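Local coordinates for CBS domain containing membrane protein (Sphaerobacter thermophilus, PDB 4ESY) that is of unknown detailed function but carries, in this C-terminal part of a membrane protein, two CBS domains of a kind that often binds adenine nucleotides, at residues V29-D34 and A41-E46; G63-S68 and L105-V110; D122-I127 and K158-E163; V18-I23 and G149-R154. One frame throughout, in Å; residues are numbered along the deposited sequence.

The four contacts lie in a tandem pair of CBS domains. Contacts 1 and 2 have centres about 10 Å apart and share the sheet of strands 31-32, 53-55 and 61-64. Contacts 3 and 4, about 9 Å apart, lie on the other side of the chain's centre, round helix 124-134 and strand 146-152. Contacts 1 and 3 are about 28 Å apart between centres. Along the chain, contact 1 closes before contact 2 opens. Contact 4 spans both, and its segments alternate with those of contact 3. Contacts 2 and 4 each bring a short turn from one sequence range onto the other range, so the two domains are interlocked.

Contact 1 (V29-D34 and A41-E46); sequences VTVRED and AKTMLE
The methyl CG2 of T43 meets two valines of the segment 29-34. V29 CG1 is the closer, 3.7 Å from T43 CG2. V31 CG1 stands at 4.2 Å from the same T43 CG2. The V29 side chain runs past T43 in the opposite direction, while V31 crosses it at a slant. V29 reaches the helix because its CG1 is anti to the backbone N (chi1 179°). No hydrogen bond joins the segments, so the link is purely apolar.

T43 has two branches of different kind. Its OG1 is hydrogen-bonded to A39 O one turn back in the helix. That bond should help to fix the rotation of the side chain and leave CG2 facing the valines. The backbones keep some distance, with 7.9 Å between V31 CA and T43 CA.

Further out, V31 is bonded through its backbone to P53 and V55, and its side chain touches V54. Strand 31-32 thus runs parallel to strand 53-55, with helix 37-46 between them in the chain. This is a beta-alpha-beta crossover of the first CBS domain. Helix 37-46 packs by T43 on V31 of strand 31-32, outermost within this chain, and on V29 just before it.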
loop_
_atom_site.group_PDB
_atom_site.type_symbol
_atom_site.label_atom_id
_atom_site.label_comp_id
_atom_site.label_asym_id
_atom_site.label_seq_id
_atom_site.Cartn_x
_atom_site.Cartn_y
_atom_site.Cartn_z
ATOM N N VAL B 29 -8.459 6.958 12.105
ATOM C CA VAL B 29 -8.956 8.236 11.652
ATOM C C VAL B 29 -10.169 7.945 10.779
ATOM O O VAL B 29 -10.081 7.164 9.854
ATOM C CB VAL B 29 -7.891 8.999 10.848
ATOM C CG1 VAL B 29 -8.460 10.308 10.391
ATOM C CG2 VAL B 29 -6.618 9.214 11.692
ATOM N N THR B 30 -11.313 8.518 11.104
ATOM C CA THR B 30 -12.506 8.269 10.323
ATOM C C THR B 30 -12.937 9.555 9.616
ATOM O O THR B 30 -12.461 10.636 9.975
ATOM C CB THR B 30 -13.674 7.783 11.203
ATOM O OG1 THR B 30 -14.120 8.864 12.032
ATOM C CG2 THR B 30 -13.264 6.601 12.061
ATOM N N VAL B 31 -13.832 9.427 8.623
ATOM C CA VAL B 31 -14.494 10.572 8.022
ATOM C C VAL B 31 -16.014 10.360 8.089
ATOM O O VAL B 31 -16.497 9.217 8.254
ATOM C CB VAL B 31 -14.055 10.782 6.510
ATOM C CG1 VAL B 31 -12.522 11.039 6.385
ATOM C CG2 VAL B 31 -14.459 9.621 5.669
ATOM N N ARG B 32 -16.772 11.451 7.952
ATOM C CA ARG B 32 -18.224 11.378 8.018
ATOM C C ARG B 32 -18.756 11.207 6.622
ATOM O O ARG B 32 -18.189 11.735 5.647
ATOM C CB ARG B 32 -18.805 12.664 8.637
ATOM C CG ARG B 32 -18.448 12.857 10.109
ATOM C CD ARG B 32 -19.523 12.169 10.953
ATOM N NE ARG B 32 -19.349 12.368 12.381
ATOM C CZ ARG B 32 -19.851 13.382 13.081
ATOM N NH1 ARG B 32 -20.571 14.337 12.500
ATOM N NH2 ARG B 32 -19.606 13.440 14.386
ATOM N N GLU B 33 -19.874 10.501 6.511
ATOM C CA GLU B 33 -20.432 10.256 5.196
ATOM C C GLU B 33 -20.828 11.550 4.494
ATOM O O GLU B 33 -20.880 11.582 3.278
ATOM C CB GLU B 33 -21.622 9.297 5.268
ATOM C CG GLU B 33 -22.772 9.881 6.020
ATOM C CD GLU B 33 -23.938 8.873 6.191
ATOM O OE1 GLU B 33 -24.073 7.949 5.354
ATOM O OE2 GLU B 33 -24.716 9.022 7.157
ATOM N N ASP B 34 -21.105 12.602 5.257
ATOM C CA ASP B 34 -21.465 13.900 4.675
ATOM C C ASP B 34 -20.255 14.815 4.435
ATOM O O ASP B 34 -20.435 15.930 4.019
ATOM C CB ASP B 34 -22.417 14.691 5.596
ATOM C CG ASP B 34 -23.750 13.996 5.856
ATOM O OD1 ASP B 34 -24.085 12.986 5.203
ATOM O OD2 ASP B 34 -24.486 14.490 6.740
ATOM N N ALA B 41 -9.997 14.411 1.420
ATOM C CA ALA B 41 -8.631 14.446 0.872
ATOM C C ALA B 41 -7.691 15.084 1.888
ATOM O O ALA B 41 -6.640 14.528 2.212
ATOM C CB ALA B 41 -8.566 15.179 -0.485
ATOM N N LYS B 42 -8.112 16.237 2.404
ATOM C CA LYS B 42 -7.361 16.957 3.410
ATOM C C LYS B 42 -7.040 16.112 4.654
ATOM O O LYS B 42 -5.907 16.103 5.125
ATOM C CB LYS B 42 -8.098 18.222 3.832
ATOM C CG LYS B 42 -7.271 19.064 4.790
ATOM C CD LYS B 42 -7.952 20.382 5.155
ATOM C CE LYS B 42 -7.079 21.193 6.113
ATOM N NZ LYS B 42 -7.877 22.236 6.802
ATOM N N THR B 43 -8.048 15.427 5.181
ATOM C CA THR B 43 -7.891 14.518 6.310
ATOM C C THR B 43 -6.876 13.425 6.015
ATOM O O THR B 43 -5.948 13.203 6.800
ATOM C CB THR B 43 -9.239 13.870 6.674
ATOM O OG1 THR B 43 -10.164 14.905 6.992
ATOM C CG2 THR B 43 -9.093 12.950 7.868
HETATM N N MSE B 44 -7.013 12.785 4.867
HETATM C CA MSE B 44 -6.144 11.642 4.499
HETATM C C MSE B 44 -4.693 12.059 4.314
HETATM O O MSE B 44 -3.766 11.352 4.727
HETATM C CB MSE B 44 -6.623 10.979 3.197
HETATM C CG MSE B 44 -7.932 10.138 3.310
HETATM SE SE MSE B 44 -8.351 9.541 1.456
HETATM C CE MSE B 44 -9.563 8.124 1.914
ATOM N N LEU B 45 -4.507 13.197 3.657
ATOM C CA LEU B 45 -3.179 13.751 3.483
ATOM C C LEU B 45 -2.574 14.267 4.805
ATOM O O LEU B 45 -1.388 14.084 5.037
ATOM C CB LEU B 45 -3.174 14.853 2.409
ATOM C CG LEU B 45 -3.378 14.413 0.956
ATOM C CD1 LEU B 45 -3.468 15.656 0.102
ATOM C CD2 LEU B 45 -2.217 13.514 0.480
ATOM N N GLU B 46 -3.368 14.914 5.662
ATOM C CA GLU B 46 -2.845 15.356 6.976
ATOM C C GLU B 46 -2.323 14.162 7.762
ATOM O O GLU B 46 -1.290 14.237 8.394
ATOM C CB GLU B 46 -3.913 16.047 7.847
ATOM C CG GLU B 46 -4.447 17.378 7.337
ATOM C CD GLU B 46 -3.953 18.576 8.122
ATOM O OE1 GLU B 46 -4.163 19.712 7.634
ATOM O OE2 GLU B 46 -3.359 18.392 9.216
#

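Contact 2 (G63-S68 and L105-V110)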
loop_
_atom_site.group_PDB
_atom_site.type_symbol
_atom_site.label_atom_id
_atom_site.label_comp_id
_atom_site.label_asym_id
_atom_site.label_seq_id
_atom_site.Cartn_x
_atom_site.Cartn_y
_atom_site.Cartn_z
ATOM N N GLY B 63 -19.303 2.664 5.761
ATOM C CA GLY B 63 -18.613 2.418 4.513
ATOM C C GLY B 63 -17.118 2.554 4.705
ATOM O O GLY B 63 -16.648 2.763 5.829
ATOM N N ILE B 64 -16.404 2.369 3.608
ATOM C CA ILE B 64 -14.955 2.518 3.518
ATOM C C ILE B 64 -14.655 3.410 2.320
ATOM O O ILE B 64 -15.324 3.315 1.293
ATOM C CB ILE B 64 -14.313 1.204 3.202
ATOM C CG1 ILE B 64 -14.791 0.167 4.200
ATOM C CG2 ILE B 64 -12.769 1.339 3.236
ATOM C CD1 ILE B 64 -14.276 0.444 5.583
ATOM N N ILE B 65 -13.655 4.268 2.434
ATOM C CA ILE B 65 -13.311 5.101 1.281
ATOM C C ILE B 65 -11.790 5.091 1.149
ATOM O O ILE B 65 -11.074 5.078 2.165
ATOM C CB ILE B 65 -13.885 6.547 1.473
ATOM C CG1 ILE B 65 -13.738 7.430 0.213
ATOM C CG2 ILE B 65 -13.263 7.229 2.686
ATOM C CD1 ILE B 65 -14.457 8.851 0.380
ATOM N N THR B 66 -11.319 5.056 -0.098
ATOM C CA THR B 66 -9.894 5.054 -0.412
ATOM C C THR B 66 -9.606 6.102 -1.479
ATOM O O THR B 66 -10.545 6.675 -2.096
ATOM C CB THR B 66 -9.468 3.745 -1.076
ATOM O OG1 THR B 66 -10.157 3.641 -2.335
ATOM C CG2 THR B 66 -9.785 2.539 -0.192
ATOM N N GLU B 67 -8.322 6.344 -1.718
ATOM C CA GLU B 67 -7.938 7.328 -2.731
ATOM C C GLU B 67 -8.537 6.987 -4.089
ATOM O O GLU B 67 -8.996 7.887 -4.786
ATOM C CB GLU B 67 -6.426 7.440 -2.837
ATOM C CG GLU B 67 -5.747 7.831 -1.514
ATOM C CD GLU B 67 -4.241 7.500 -1.507
ATOM O OE1 GLU B 67 -3.812 6.567 -2.223
ATOM O OE2 GLU B 67 -3.481 8.178 -0.776
ATOM N N SER B 68 -8.571 5.693 -4.433
ATOM C CA SER B 68 -9.002 5.280 -5.751
ATOM C C SER B 68 -10.490 5.544 -5.933
ATOM O O SER B 68 -10.953 5.743 -7.059
ATOM C CB SER B 68 -8.688 3.786 -5.996
ATOM O OG SER B 68 -9.283 2.990 -4.987
ATOM N N LEU B 105 -19.269 16.824 -4.109
ATOM C CA LEU B 105 -19.509 15.418 -3.802
ATOM C C LEU B 105 -19.099 15.093 -2.368
ATOM O O LEU B 105 -18.172 15.716 -1.816
ATOM C CB LEU B 105 -18.718 14.521 -4.759
ATOM C CG LEU B 105 -19.072 14.568 -6.262
ATOM C CD1 LEU B 105 -18.393 13.403 -6.986
ATOM C CD2 LEU B 105 -20.573 14.525 -6.506
ATOM N N THR B 106 -19.745 14.092 -1.779
ATOM C CA THR B 106 -19.395 13.703 -0.416
ATOM C C THR B 106 -18.869 12.275 -0.362
ATOM O O THR B 106 -18.994 11.517 -1.328
ATOM C CB THR B 106 -20.615 13.775 0.505
ATOM O OG1 THR B 106 -21.637 12.916 -0.019
ATOM C CG2 THR B 106 -21.126 15.200 0.594
ATOM N N ALA B 107 -18.303 11.903 0.785
ATOM C CA ALA B 107 -17.804 10.554 0.960
ATOM C C ALA B 107 -18.826 9.511 0.598
ATOM O O ALA B 107 -18.468 8.485 0.020
ATOM C CB ALA B 107 -17.347 10.322 2.395
ATOM N N SER B 108 -20.083 9.749 0.967
ATOM C CA SER B 108 -21.146 8.747 0.773
ATOM C C SER B 108 -21.394 8.442 -0.708
ATOM O O SER B 108 -21.851 7.361 -1.065
ATOM C CB SER B 108 -22.443 9.206 1.437
ATOM O OG SER B 108 -22.851 10.459 0.925
ATOM N N ALA B 109 -21.062 9.391 -1.569
ATOM C CA ALA B 109 -21.293 9.220 -2.984
ATOM C C ALA B 109 -20.249 8.333 -3.639
ATOM O O ALA B 109 -20.530 7.735 -4.680
ATOM C CB ALA B 109 -21.385 10.565 -3.663
ATOM N N VAL B 110 -19.055 8.219 -3.044
ATOM C CA VAL B 110 -18.075 7.299 -3.600
ATOM C C VAL B 110 -17.660 6.106 -2.709
ATOM O O VAL B 110 -16.959 5.225 -3.176
ATOM C CB VAL B 110 -16.789 8.056 -4.094
ATOM C CG1 VAL B 110 -17.154 9.142 -5.163
ATOM C CG2 VAL B 110 -16.033 8.668 -2.923
#
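I65 meets A107 and V110 through aliphatic groups alone, with no flat group in the contact. Three aliphatic side chains make the contact, all buried. The tip of I65 does nearly all the touching. Its CD1 lies 3.7 Å from V110 CG2, and the two side chains run at a slant to each other. I65 CG1 is also near, 4.1 Å from V110 CG2. On A107, I65 CD1 reaches both the methyl and the backbone, at 3.8 Å from A107 CB and 3.8 Å from A107 CA. The isoleucine is fully extended, with CG1 anti to the backbone N (chi1 -172°) and CD1 carried on outward (chi2 174°). This bridges 7.1 Å between I65 CA and A107 CA.

The two touched residues belong to one short turn. V110 N is bonded to A107 O, which places both side chains within reach of a single methyl. Beyond I65 the chain is tied by a hydrogen bond between T66 OG1 and S68 OG, 2.9 Å long. E67 forms a salt bridge with a basic side chain of a neighbouring subunit.

I65 leaves the end of strand 61-64, and its backbone is bonded to A52. It also packs on V40 and M44 of helix 37-46, and V110 packs on L37. The short helix 107-110, from the second CBS sequence range, therefore lies against the chain just past strand 61-64 and against helix 37-46 of the first.

Contact 3 (D122-I127 and K158-E163); sequences DSVGSI and KLLLLE
V124 packs against L159 and L160, and this apolar touch is all that joins the segments. V124 CG1 rests against both methyls of L160, 4.1 Å from L160 CD2 and 4.2 Å from L160 CD1, the side chains passing in opposite directions. V124 CG2 is the nearer branch to L159, 4.2 Å from L159 CD1. L160 gets there with CG set between its backbone N and carbonyl carbon (chi1 77°). L159 has further apolar company in I23 and I15, and in an aromatic side chain of a neighbouring subunit.

The hydrogen bonds stay within the segment 122-127 and fix the start of the helix. S123 is the N-cap. Its OG accepts from S126 N at 3.1 Å, with an N-H...acceptor angle of 151°. S126 OG in turn donates to S123 O at 2.7 Å, in the carbonyl plane and on a lone pair. S123 O also takes I127 N, so two firm bonds grip this carbonyl.

Outside the pair, V124 is bonded through its backbone to V18. The first turn of helix 124-134 thus meets the tail that follows helix 153-157. The order helix 124-134, strands 138-143 and 146-152, helix 153-157 is in keeping with the beta-alpha-beta-beta-alpha CBS fold.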
loop_
_atom_site.group_PDB
_atom_site.type_symbol
_atom_site.label_atom_id
_atom_site.label_comp_id
_atom_site.label_asym_id
_atom_site.label_seq_id
_atom_site.Cartn_x
_atom_site.Cartn_y
_atom_site.Cartn_z
ATOM N N ASP B 122 -10.813 -11.240 17.404
ATOM C CA ASP B 122 -10.573 -12.293 16.398
ATOM C C ASP B 122 -9.054 -12.495 16.154
ATOM O O ASP B 122 -8.239 -11.600 16.373
ATOM C CB ASP B 122 -11.218 -11.930 15.039
ATOM C CG ASP B 122 -12.769 -11.915 15.055
ATOM O OD1 ASP B 122 -13.383 -12.618 15.901
ATOM O OD2 ASP B 122 -13.366 -11.214 14.169
ATOM N N SER B 123 -8.674 -13.646 15.630
ATOM C CA SER B 123 -7.260 -13.914 15.432
ATOM C C SER B 123 -6.760 -13.437 14.075
ATOM O O SER B 123 -7.498 -13.352 13.097
ATOM C CB SER B 123 -6.980 -15.417 15.576
ATOM O OG SER B 123 -7.514 -16.084 14.468
ATOM N N VAL B 124 -5.467 -13.179 14.011
ATOM C CA VAL B 124 -4.805 -12.910 12.739
ATOM C C VAL B 124 -5.129 -13.992 11.680
ATOM O O VAL B 124 -5.486 -13.663 10.541
ATOM C CB VAL B 124 -3.270 -12.752 12.956
ATOM C CG1 VAL B 124 -2.493 -12.996 11.671
ATOM C CG2 VAL B 124 -2.960 -11.372 13.558
ATOM N N GLY B 125 -5.031 -15.267 12.066
ATOM C CA GLY B 125 -5.308 -16.363 11.155
ATOM C C GLY B 125 -6.695 -16.244 10.543
ATOM O O GLY B 125 -6.893 -16.400 9.343
ATOM N N SER B 126 -7.668 -15.903 11.367
ATOM C CA SER B 126 -9.049 -15.890 10.904
ATOM C C SER B 126 -9.310 -14.710 9.937
ATOM O O SER B 126 -10.031 -14.848 8.951
ATOM C CB SER B 126 -9.982 -15.824 12.119
ATOM O OG SER B 126 -9.945 -14.520 12.688
ATOM N N ILE B 127 -8.722 -13.546 10.206
ATOM C CA ILE B 127 -8.860 -12.439 9.267
ATOM C C ILE B 127 -8.057 -12.729 7.972
ATOM O O ILE B 127 -8.516 -12.464 6.866
ATOM C CB ILE B 127 -8.548 -11.055 9.940
ATOM C CG1 ILE B 127 -8.941 -9.895 9.037
ATOM C CG2 ILE B 127 -7.100 -10.887 10.195
ATOM C CD1 ILE B 127 -9.218 -8.579 9.829
ATOM N N LYS B 158 3.266 -8.661 6.632
ATOM C CA LYS B 158 4.344 -8.502 7.616
ATOM C C LYS B 158 4.392 -9.660 8.614
ATOM O O LYS B 158 5.375 -9.822 9.337
ATOM C CB LYS B 158 4.168 -7.184 8.380
ATOM C CG LYS B 158 4.380 -5.921 7.515
ATOM C CD LYS B 158 3.982 -4.699 8.299
ATOM C CE LYS B 158 4.340 -3.444 7.538
ATOM N NZ LYS B 158 3.910 -2.292 8.327
ATOM N N LEU B 159 3.334 -10.467 8.618
ATOM C CA LEU B 159 3.164 -11.576 9.564
ATOM C C LEU B 159 3.094 -12.945 8.919
ATOM O O LEU B 159 3.680 -13.892 9.427
ATOM C CB LEU B 159 1.880 -11.377 10.370
ATOM C CG LEU B 159 1.947 -10.158 11.281
ATOM C CD1 LEU B 159 0.565 -9.792 11.788
ATOM C CD2 LEU B 159 2.828 -10.541 12.412
ATOM N N LEU B 160 2.380 -13.082 7.808
ATOM C CA LEU B 160 2.216 -14.423 7.276
ATOM C C LEU B 160 1.896 -14.396 5.791
ATOM O O LEU B 160 1.442 -13.390 5.281
ATOM C CB LEU B 160 1.149 -15.219 8.089
ATOM C CG LEU B 160 -0.354 -14.941 7.865
ATOM C CD1 LEU B 160 -1.245 -15.842 8.767
ATOM C CD2 LEU B 160 -0.758 -13.479 8.027
ATOM N N LEU B 161 2.156 -15.507 5.108
ATOM C CA LEU B 161 1.871 -15.617 3.691
ATOM C C LEU B 161 0.360 -15.627 3.504
ATOM O O LEU B 161 -0.371 -16.017 4.412
ATOM C CB LEU B 161 2.469 -16.911 3.134
ATOM C CG LEU B 161 3.992 -16.985 3.194
ATOM C CD1 LEU B 161 4.546 -18.407 2.946
ATOM C CD2 LEU B 161 4.566 -15.994 2.189
ATOM N N LEU B 162 -0.111 -15.196 2.339
ATOM C CA LEU B 162 -1.526 -15.336 1.997
ATOM C C LEU B 162 -1.744 -16.168 0.711
ATOM O O LEU B 162 -1.379 -15.744 -0.390
ATOM C CB LEU B 162 -2.186 -13.959 1.878
ATOM C CG LEU B 162 -1.952 -13.076 3.102
ATOM C CD1 LEU B 162 -2.420 -11.669 2.861
ATOM C CD2 LEU B 162 -2.653 -13.673 4.297
ATOM N N GLU B 163 -2.332 -17.353 0.868
ATOM C CA GLU B 163 -2.703 -18.224 -0.259
ATOM C C GLU B 163 -1.557 -18.492 -1.242
ATOM O O GLU B 163 -0.376 -18.421 -0.888
ATOM C CB GLU B 163 -3.924 -17.664 -1.007
ATOM C CG GLU B 163 -4.588 -18.635 -1.995
ATOM C CD GLU B 163 -5.501 -19.650 -1.318
ATOM O OE1 GLU B 163 -6.665 -19.792 -1.756
ATOM O OE2 GLU B 163 -5.055 -20.308 -0.353
#

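Contact 4 (V18-I23 and G149-R154)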
loop_
_atom_site.group_PDB
_atom_site.type_symbol
_atom_site.label_atom_id
_atom_site.label_comp_id
_atom_site.label_asym_id
_atom_site.label_seq_id
_atom_site.Cartn_x
_atom_site.Cartn_y
_atom_site.Cartn_z
ATOM N N VAL B 18 -2.335 -14.677 17.264
ATOM C CA VAL B 18 -2.280 -13.283 17.726
ATOM C C VAL B 18 -3.632 -12.561 17.555
ATOM O O VAL B 18 -4.233 -12.605 16.491
ATOM C CB VAL B 18 -1.206 -12.537 16.922
ATOM C CG1 VAL B 18 -1.246 -11.013 17.185
ATOM C CG2 VAL B 18 0.192 -13.158 17.191
ATOM N N PRO B 19 -4.136 -11.900 18.606
ATOM C CA PRO B 19 -5.438 -11.257 18.340
ATOM C C PRO B 19 -5.265 -10.000 17.500
ATOM O O PRO B 19 -4.252 -9.305 17.621
ATOM C CB PRO B 19 -5.988 -10.916 19.736
ATOM C CG PRO B 19 -4.779 -10.933 20.646
ATOM C CD PRO B 19 -3.768 -11.887 20.029
ATOM N N ILE B 20 -6.242 -9.749 16.637
ATOM C CA ILE B 20 -6.270 -8.547 15.807
ATOM C C ILE B 20 -5.907 -7.273 16.543
ATOM O O ILE B 20 -5.108 -6.482 16.050
ATOM C CB ILE B 20 -7.649 -8.344 15.120
ATOM C CG1 ILE B 20 -7.805 -9.362 14.011
ATOM C CG2 ILE B 20 -7.726 -6.969 14.470
ATOM C CD1 ILE B 20 -6.617 -9.311 13.096
ATOM N N ARG B 21 -6.477 -7.070 17.721
ATOM C CA ARG B 21 -6.242 -5.807 18.426
ATOM C C ARG B 21 -4.738 -5.544 18.657
ATOM O O ARG B 21 -4.327 -4.397 18.792
ATOM C CB ARG B 21 -7.060 -5.707 19.727
ATOM C CG ARG B 21 -6.261 -5.944 21.002
ATOM C CD ARG B 21 -7.157 -6.243 22.197
ATOM N NE ARG B 21 -7.238 -7.684 22.422
ATOM C CZ ARG B 21 -8.373 -8.360 22.552
ATOM N NH1 ARG B 21 -9.541 -7.720 22.499
ATOM N NH2 ARG B 21 -8.337 -9.677 22.738
ATOM N N ASP B 22 -3.922 -6.604 18.643
ATOM C CA ASP B 22 -2.467 -6.472 18.808
ATOM C C ASP B 22 -1.771 -5.879 17.571
ATOM O O ASP B 22 -0.678 -5.370 17.678
ATOM C CB ASP B 22 -1.819 -7.817 19.156
ATOM C CG ASP B 22 -1.982 -8.191 20.617
ATOM O OD1 ASP B 22 -2.515 -7.382 21.412
ATOM O OD2 ASP B 22 -1.550 -9.300 20.982
ATOM N N ILE B 23 -2.399 -5.954 16.403
ATOM C CA ILE B 23 -1.777 -5.410 15.211
ATOM C C ILE B 23 -2.318 -4.038 14.831
ATOM O O ILE B 23 -1.782 -3.398 13.918
ATOM C CB ILE B 23 -1.819 -6.365 13.995
ATOM C CG1 ILE B 23 -3.207 -6.442 13.362
ATOM C CG2 ILE B 23 -1.350 -7.763 14.402
ATOM C CD1 ILE B 23 -3.228 -7.293 12.052
ATOM N N GLY B 149 -10.237 0.175 13.462
ATOM C CA GLY B 149 -9.119 0.038 12.552
ATOM C C GLY B 149 -9.529 -0.495 11.201
ATOM O O GLY B 149 -10.685 -0.863 11.008
ATOM N N ILE B 150 -8.573 -0.523 10.269
ATOM C CA ILE B 150 -8.727 -1.226 8.998
ATOM C C ILE B 150 -7.478 -2.071 8.818
ATOM O O ILE B 150 -6.370 -1.572 8.953
ATOM C CB ILE B 150 -8.877 -0.291 7.781
ATOM C CG1 ILE B 150 -10.246 0.373 7.747
ATOM C CG2 ILE B 150 -8.746 -1.104 6.468
ATOM C CD1 ILE B 150 -10.373 1.476 6.664
ATOM N N VAL B 151 -7.660 -3.358 8.575
ATOM C CA VAL B 151 -6.518 -4.241 8.396
ATOM C C VAL B 151 -6.377 -4.468 6.890
ATOM O O VAL B 151 -7.359 -4.767 6.198
ATOM C CB VAL B 151 -6.724 -5.574 9.133
ATOM C CG1 VAL B 151 -5.685 -6.640 8.666
ATOM C CG2 VAL B 151 -6.662 -5.347 10.639
ATOM N N THR B 152 -5.182 -4.236 6.367
ATOM C CA THR B 152 -4.956 -4.424 4.938
ATOM C C THR B 152 -4.144 -5.693 4.664
ATOM O O THR B 152 -3.532 -6.268 5.559
ATOM C CB THR B 152 -4.173 -3.251 4.346
ATOM O OG1 THR B 152 -2.890 -3.205 4.982
ATOM C CG2 THR B 152 -4.911 -1.939 4.625
ATOM N N ARG B 153 -4.106 -6.080 3.400
ATOM C CA ARG B 153 -3.289 -7.200 2.965
ATOM C C ARG B 153 -1.814 -6.894 3.280
ATOM O O ARG B 153 -1.118 -7.750 3.779
ATOM C CB ARG B 153 -3.538 -7.483 1.479
ATOM C CG ARG B 153 -2.912 -8.745 0.945
ATOM C CD ARG B 153 -3.345 -8.994 -0.505
ATOM N NE ARG B 153 -4.749 -9.419 -0.600
ATOM C CZ ARG B 153 -5.143 -10.688 -0.733
ATOM N NH1 ARG B 153 -4.237 -11.665 -0.800
ATOM N NH2 ARG B 153 -6.438 -10.989 -0.821
ATOM N N ARG B 154 -1.362 -5.661 3.042
ATOM C CA ARG B 154 0.010 -5.289 3.394
ATOM C C ARG B 154 0.358 -5.518 4.873
ATOM O O ARG B 154 1.447 -6.021 5.175
ATOM C CB ARG B 154 0.325 -3.829 3.024
ATOM C CG ARG B 154 1.660 -3.365 3.658
ATOM C CD ARG B 154 2.096 -1.929 3.291
ATOM N NE ARG B 154 3.391 -1.585 3.890
ATOM C CZ ARG B 154 3.893 -0.345 3.914
ATOM N NH1 ARG B 154 3.187 0.666 3.389
ATOM N NH2 ARG B 154 5.084 -0.101 4.477
#
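I23 and V151 meet at about a right angle. I23 CD1 sits against both methyls of the valine, 4.2 Å from V151 CG1 and 4.2 Å from V151 CG2. V151 CG2 is also 4.3 Å from I20 CG2, so the isoleucines share it. The isoleucines differ in what they offer: I23 brings the end of its long branch, and I20 brings its short one. The I23 branch starts between the backbone N and the carbonyl carbon (chi1 75°) and then runs straight out to CD1 (chi2 174°). It spans a wide gap, 8.4 Å between I23 CA and V151 CA. All three side chains point toward the opposite segment, and no polar bond crosses between them.

A tight turn sets the two isoleucines side by side. I23 N is bonded to I20 O at 2.8 Å, and D22 N to P19 O at 2.9 Å. This turn lies between helix 2-17 and the first strand of the chain. V151 is the last residue but one of strand 146-152, in the second CBS range. The N-terminal part of the first range thus packs on the core of the second, an exchange consistent with a CBS pair, or Bateman module.

V151 also touches M131, V141 and L156. I20 lies on I127 and V141, and I23 on V124 and L156. T152 is the N-cap of helix 153-157, and T152 N is bonded to D155 OD2. Two residues on, R154 NH2 makes a salt bridge with an acidic side chain of a neighbouring subunit, and I23 packs on an aromatic one of that subunit.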